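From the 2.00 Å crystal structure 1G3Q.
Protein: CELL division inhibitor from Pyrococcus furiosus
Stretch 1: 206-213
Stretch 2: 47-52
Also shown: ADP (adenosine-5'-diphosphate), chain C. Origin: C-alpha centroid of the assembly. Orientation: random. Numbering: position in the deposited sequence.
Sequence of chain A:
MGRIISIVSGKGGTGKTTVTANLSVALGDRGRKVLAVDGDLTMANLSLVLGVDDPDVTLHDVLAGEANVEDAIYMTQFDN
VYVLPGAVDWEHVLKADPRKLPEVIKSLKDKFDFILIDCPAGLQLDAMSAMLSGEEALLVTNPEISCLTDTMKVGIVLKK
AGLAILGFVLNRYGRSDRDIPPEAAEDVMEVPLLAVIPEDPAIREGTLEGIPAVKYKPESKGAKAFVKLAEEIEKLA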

ATOM      1  N   GLY A 206      10.014  -8.911   9.403  1.00 13.99           N
ATOM      2  CA  GLY A 206       8.894  -8.144   9.922  1.00 14.01           C
ATOM      3  C   GLY A 206       7.582  -8.694   9.389  1.00 13.91           C
ATOM      4  O   GLY A 206       6.603  -8.836  10.126  1.00 14.30           O
ATOM      5  N   THR A 207       7.563  -9.005   8.099  1.00 14.13           N
ATOM      6  CA  THR A 207       6.374  -9.554   7.462  1.00 14.56           C
ATOM      7  C   THR A 207       5.876 -10.788   8.215  1.00 14.51           C
ATOM      8  O   THR A 207       4.703 -10.877   8.566  1.00 14.57           O
ATOM      9  CB  THR A 207       6.660  -9.951   5.998  1.00 14.91           C
ATOM     10  OG1 THR A 207       6.996  -8.779   5.240  1.00 14.66           O
ATOM     11  CG2 THR A 207       5.441 -10.622   5.377  1.00 15.17           C
ATOM     12  N   LEU A 208       6.779 -11.728   8.466  1.00 14.92           N
ATOM     13  CA  LEU A 208       6.432 -12.962   9.159  1.00 15.48           C
ATOM     14  C   LEU A 208       6.079 -12.732  10.627  1.00 15.41           C
ATOM     15  O   LEU A 208       5.264 -13.454  11.200  1.00 15.60           O
ATOM     16  CB  LEU A 208       7.591 -13.965   9.045  1.00 16.05           C
ATOM     17  CG  LEU A 208       7.897 -14.452   7.620  1.00 17.02           C
ATOM     18  CD1 LEU A 208       9.091 -15.400   7.623  1.00 17.76           C
ATOM     19  CD2 LEU A 208       6.669 -15.155   7.053  1.00 17.99           C
ATOM     20  N   GLU A 209       6.688 -11.719  11.226  1.00 15.24           N
ATOM     21  CA  GLU A 209       6.450 -11.392  12.629  1.00 15.55           C
ATOM     22  C   GLU A 209       5.114 -10.689  12.859  1.00 15.38           C
ATOM     23  O   GLU A 209       4.561 -10.737  13.957  1.00 14.90           O
ATOM     24  CB  GLU A 209       7.579 -10.492  13.139  1.00 16.37           C
ATOM     25  CG  GLU A 209       7.496 -10.135  14.610  1.00 17.16           C
ATOM     26  CD  GLU A 209       7.725 -11.328  15.506  1.00 17.89           C
ATOM     27  OE1 GLU A 209       8.422 -12.265  15.073  1.00 18.61           O
ATOM     28  OE2 GLU A 209       7.225 -11.324  16.646  1.00 19.14           O
ATOM     29  N   GLY A 210       4.592 -10.033  11.830  1.00 14.93           N
ATOM     30  CA  GLY A 210       3.343  -9.313  12.012  1.00 14.24           C
ATOM     31  C   GLY A 210       3.643  -7.941  12.593  1.00 13.96           C
ATOM     32  O   GLY A 210       2.779  -7.284  13.179  1.00 13.53           O
ATOM     33  N   ILE A 211       4.893  -7.516  12.441  1.00 13.69           N
ATOM     34  CA  ILE A 211       5.340  -6.210  12.919  1.00 13.47           C
ATOM     35  C   ILE A 211       6.264  -5.657  11.843  1.00 13.10           C
ATOM     36  O   ILE A 211       7.363  -6.177  11.642  1.00 12.35           O
ATOM     37  CB  ILE A 211       6.150  -6.316  14.229  1.00 14.18           C
ATOM     38  CG1 ILE A 211       5.313  -6.979  15.327  1.00 14.30           C
ATOM     39  CG2 ILE A 211       6.584  -4.921  14.677  1.00 13.89           C
ATOM     40  CD1 ILE A 211       6.114  -7.277  16.608  1.00 15.24           C
ATOM     41  N   PRO A 212       5.829  -4.607  11.129  1.00 12.61           N
ATOM     42  CA  PRO A 212       6.653  -4.014  10.069  1.00 12.87           C
ATOM     43  C   PRO A 212       8.071  -3.698  10.529  1.00 13.07           C
ATOM     44  O   PRO A 212       8.278  -3.155  11.617  1.00 12.51           O
ATOM     45  CB  PRO A 212       5.864  -2.767   9.680  1.00 12.80           C
ATOM     46  CG  PRO A 212       4.437  -3.224   9.868  1.00 12.66           C
ATOM     47  CD  PRO A 212       4.518  -3.940  11.209  1.00 12.52           C
ATOM     48  N   ALA A 213       9.039  -4.040   9.686  1.00 13.34           N
ATOM     49  CA  ALA A 213      10.446  -3.818   9.989  1.00 13.54           C
ATOM     50  C   ALA A 213      10.759  -2.408  10.466  1.00 14.00           C
ATOM     51  O   ALA A 213      11.644  -2.217  11.301  1.00 13.75           O
ATOM     52  CB  ALA A 213      11.297  -4.156   8.771  1.00 13.69           C
TER
HETATM   53  PB  ADP C 238       2.873  -7.649  -2.938  1.00 18.51           P
HETATM   54  O1B ADP C 238       2.326  -8.829  -3.576  1.00 18.62           O
HETATM   55  O2B ADP C 238       3.320  -6.690  -3.959  1.00 17.61           O
HETATM   56  O3B ADP C 238       1.901  -6.886  -1.834  1.00 17.20           O
HETATM   57  PA  ADP C 238       4.494  -8.133  -0.669  1.00 18.69           P
HETATM   58  O1A ADP C 238       3.716  -9.065   0.070  1.00 17.45           O
HETATM   59  O2A ADP C 238       4.509  -6.811  -0.100  1.00 18.14           O
HETATM   60  O3A ADP C 238       4.135  -8.061  -2.142  1.00 18.24           O
HETATM   61  O5' ADP C 238       5.901  -8.663  -0.652  1.00 17.70           O
HETATM   62  C5' ADP C 238       6.279 -10.001  -1.155  1.00 18.36           C
HETATM   63  C4' ADP C 238       7.271 -10.667  -0.271  1.00 18.67           C
HETATM   64  O4' ADP C 238       8.596 -10.080  -0.412  1.00 19.06           O
HETATM   65  C3' ADP C 238       6.979 -10.569   1.193  1.00 19.08           C
HETATM   66  O3' ADP C 238       7.158 -11.835   1.823  1.00 19.96           O
HETATM   67  C2' ADP C 238       7.949  -9.580   1.765  1.00 18.91           C
HETATM   68  O2' ADP C 238       8.357  -9.813   3.111  1.00 18.49           O
HETATM   69  C1' ADP C 238       9.112  -9.627   0.869  1.00 18.98           C
HETATM   70  N9  ADP C 238       9.720  -8.297   0.587  1.00 18.66           N
HETATM   71  C8  ADP C 238       9.192  -7.105   0.064  1.00 18.53           C
HETATM   72  N7  ADP C 238      10.032  -6.117  -0.046  1.00 18.53           N
HETATM   73  C5  ADP C 238      11.209  -6.652   0.427  1.00 18.56           C
HETATM   74  C6  ADP C 238      12.515  -6.106   0.583  1.00 18.87           C
HETATM   75  N6  ADP C 238      12.753  -4.842   0.233  1.00 18.65           N
HETATM   76  N1  ADP C 238      13.517  -6.926   1.106  1.00 18.76           N
HETATM   77  C2  ADP C 238      13.247  -8.221   1.458  1.00 19.29           C
HETATM   78  N3  ADP C 238      12.035  -8.817   1.344  1.00 18.62           N
HETATM   79  C4  ADP C 238      11.053  -7.984   0.822  1.00 18.86           C
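Stretch 2 (47-52) SLVLGV

Two helix ends meet here, each breaking into a turn at the point of contact. In stretch 1 the helix runs through Glu 209, and Gly 210 is the first residue to leave helical angles, with phi/psi of 84/19; Ile 211 is extended (-140/110), and Pro 212 stands at the N-cap position of the next helix. In stretch 2 the helix runs through Val 49, Leu 50 leaves it at -98/6, and Gly 51 follows with a positive phi of its own (81/11). Both turns are tied back to their helices. Gly 206 O accepts from Gly 210 N (2.9 Å) and Ile 211 N (3.2 Å); Ser 47 O accepts from Val 52 N (2.9 Å) and weakly from Leu 50 N (3.1 Å), while Gly 51 N donates to Leu 48 O (3.0 Å). Ser 47 OG, its chi1 in the t rotamer, closes the second turn further by donating to Val 52 O at 2.6 Å.

The backbones come closest at Gly 210 and Val 49, whose CA atoms are 4.5 Å apart. Gly 210 C lies 3.3 Å from Val 49 O, and Gly 210 CA 3.7 Å from Leu 48 O. No direct hydrogen bond joins the stretches: Gly 51 N is 3.3 Å from Gly 210 O, but the angle is poor, and Val 49 O and Gly 210 O, 3.4 Å apart, are both acceptors. A water links the stretches instead, donating to Val 49 O (2.7 Å) and weakly to Gly 206 O (2.8 Å). Glycine suits both turns, since at these positive phi values a CB would jam against the preceding carbonyl; on Gly 51 it would also lie only 3.1 Å from Gly 210 O.

Side chains pack around this backbone contact. Val 49, with chi1 t, is the residue most covered by stretch 1; its CG2 meets Thr 207 CG2 at 4.1 Å, and its carbonyl O lies 3.7 Å from Pro 212 CD. The CA-to-CB bond of Leu 50 points away from stretch 1, yet the side chain, with chi1 m and chi2 t, brings CD2 to 3.9 Å from Pro 212 CG, an apolar contact between two buried residues. The CA-to-CB bonds of Leu 208 and Glu 209 point away from stretch 2, and neither residue touches it. Thr 207, in the m rotamer, also serves the nucleotide: its OG1 shares a 2.7 Å hydrogen bond with ADP O2', while its methyl meets Val 49.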

ATOM      1  N   SER A  47      -3.899  -6.904   6.994  1.00 15.29           N
ATOM      2  CA  SER A  47      -4.234  -7.007   8.413  1.00 15.92           C
ATOM      3  C   SER A  47      -3.262  -7.923   9.163  1.00 15.99           C
ATOM      4  O   SER A  47      -2.809  -7.599  10.261  1.00 15.43           O
ATOM      5  CB  SER A  47      -5.664  -7.527   8.576  1.00 16.52           C
ATOM      6  OG  SER A  47      -6.141  -7.323   9.894  1.00 17.69           O
ATOM      7  N   LEU A  48      -2.937  -9.061   8.559  1.00 16.23           N
ATOM      8  CA  LEU A  48      -2.025 -10.022   9.176  1.00 16.29           C
ATOM      9  C   LEU A  48      -0.633  -9.410   9.353  1.00 15.38           C
ATOM     10  O   LEU A  48       0.014  -9.577  10.390  1.00 14.82           O
ATOM     11  CB  LEU A  48      -1.933 -11.276   8.304  1.00 17.77           C
ATOM     12  CG  LEU A  48      -1.874 -12.625   9.022  1.00 19.94           C
ATOM     13  CD1 LEU A  48      -0.746 -12.610  10.042  1.00 21.31           C
ATOM     14  CD2 LEU A  48      -3.209 -12.906   9.713  1.00 20.57           C
ATOM     15  N   VAL A  49      -0.176  -8.702   8.328  1.00 14.57           N
ATOM     16  CA  VAL A  49       1.132  -8.060   8.359  1.00 14.69           C
ATOM     17  C   VAL A  49       1.177  -6.957   9.425  1.00 14.18           C
ATOM     18  O   VAL A  49       2.248  -6.593   9.913  1.00 14.16           O
ATOM     19  CB  VAL A  49       1.472  -7.501   6.956  1.00 15.18           C
ATOM     20  CG1 VAL A  49       2.595  -6.495   7.025  1.00 17.20           C
ATOM     21  CG2 VAL A  49       1.869  -8.662   6.044  1.00 15.60           C
ATOM     22  N   LEU A  50       0.013  -6.441   9.799  1.00 13.72           N
ATOM     23  CA  LEU A  50      -0.049  -5.403  10.828  1.00 14.27           C
ATOM     24  C   LEU A  50      -0.377  -5.989  12.203  1.00 14.49           C
ATOM     25  O   LEU A  50      -0.591  -5.255  13.168  1.00 15.14           O
ATOM     26  CB  LEU A  50      -1.069  -4.327  10.447  1.00 13.73           C
ATOM     27  CG  LEU A  50      -0.607  -3.386   9.325  1.00 14.25           C
ATOM     28  CD1 LEU A  50      -1.745  -2.462   8.911  1.00 13.70           C
ATOM     29  CD2 LEU A  50       0.592  -2.577   9.806  1.00 14.30           C
ATOM     30  N   GLY A  51      -0.431  -7.314  12.290  1.00 14.73           N
ATOM     31  CA  GLY A  51      -0.698  -7.951  13.572  1.00 15.31           C
ATOM     32  C   GLY A  51      -2.140  -8.044  14.040  1.00 15.56           C
ATOM     33  O   GLY A  51      -2.389  -8.369  15.198  1.00 15.16           O
ATOM     34  N   VAL A  52      -3.090  -7.746  13.162  1.00 16.25           N
ATOM     35  CA  VAL A  52      -4.507  -7.835  13.508  1.00 17.45           C
ATOM     36  C   VAL A  52      -4.987  -9.101  12.806  1.00 18.54           C
ATOM     37  O   VAL A  52      -5.372  -9.076  11.639  1.00 17.57           O
ATOM     38  CB  VAL A  52      -5.280  -6.613  12.989  1.00 17.67           C
ATOM     39  CG1 VAL A  52      -6.751  -6.730  13.354  1.00 17.68           C
ATOM     40  CG2 VAL A  52      -4.684  -5.345  13.583  1.00 17.81           C
TER
HETATM   41  O   HOH W   1       4.838  -6.856   9.181  1.00 11.77           O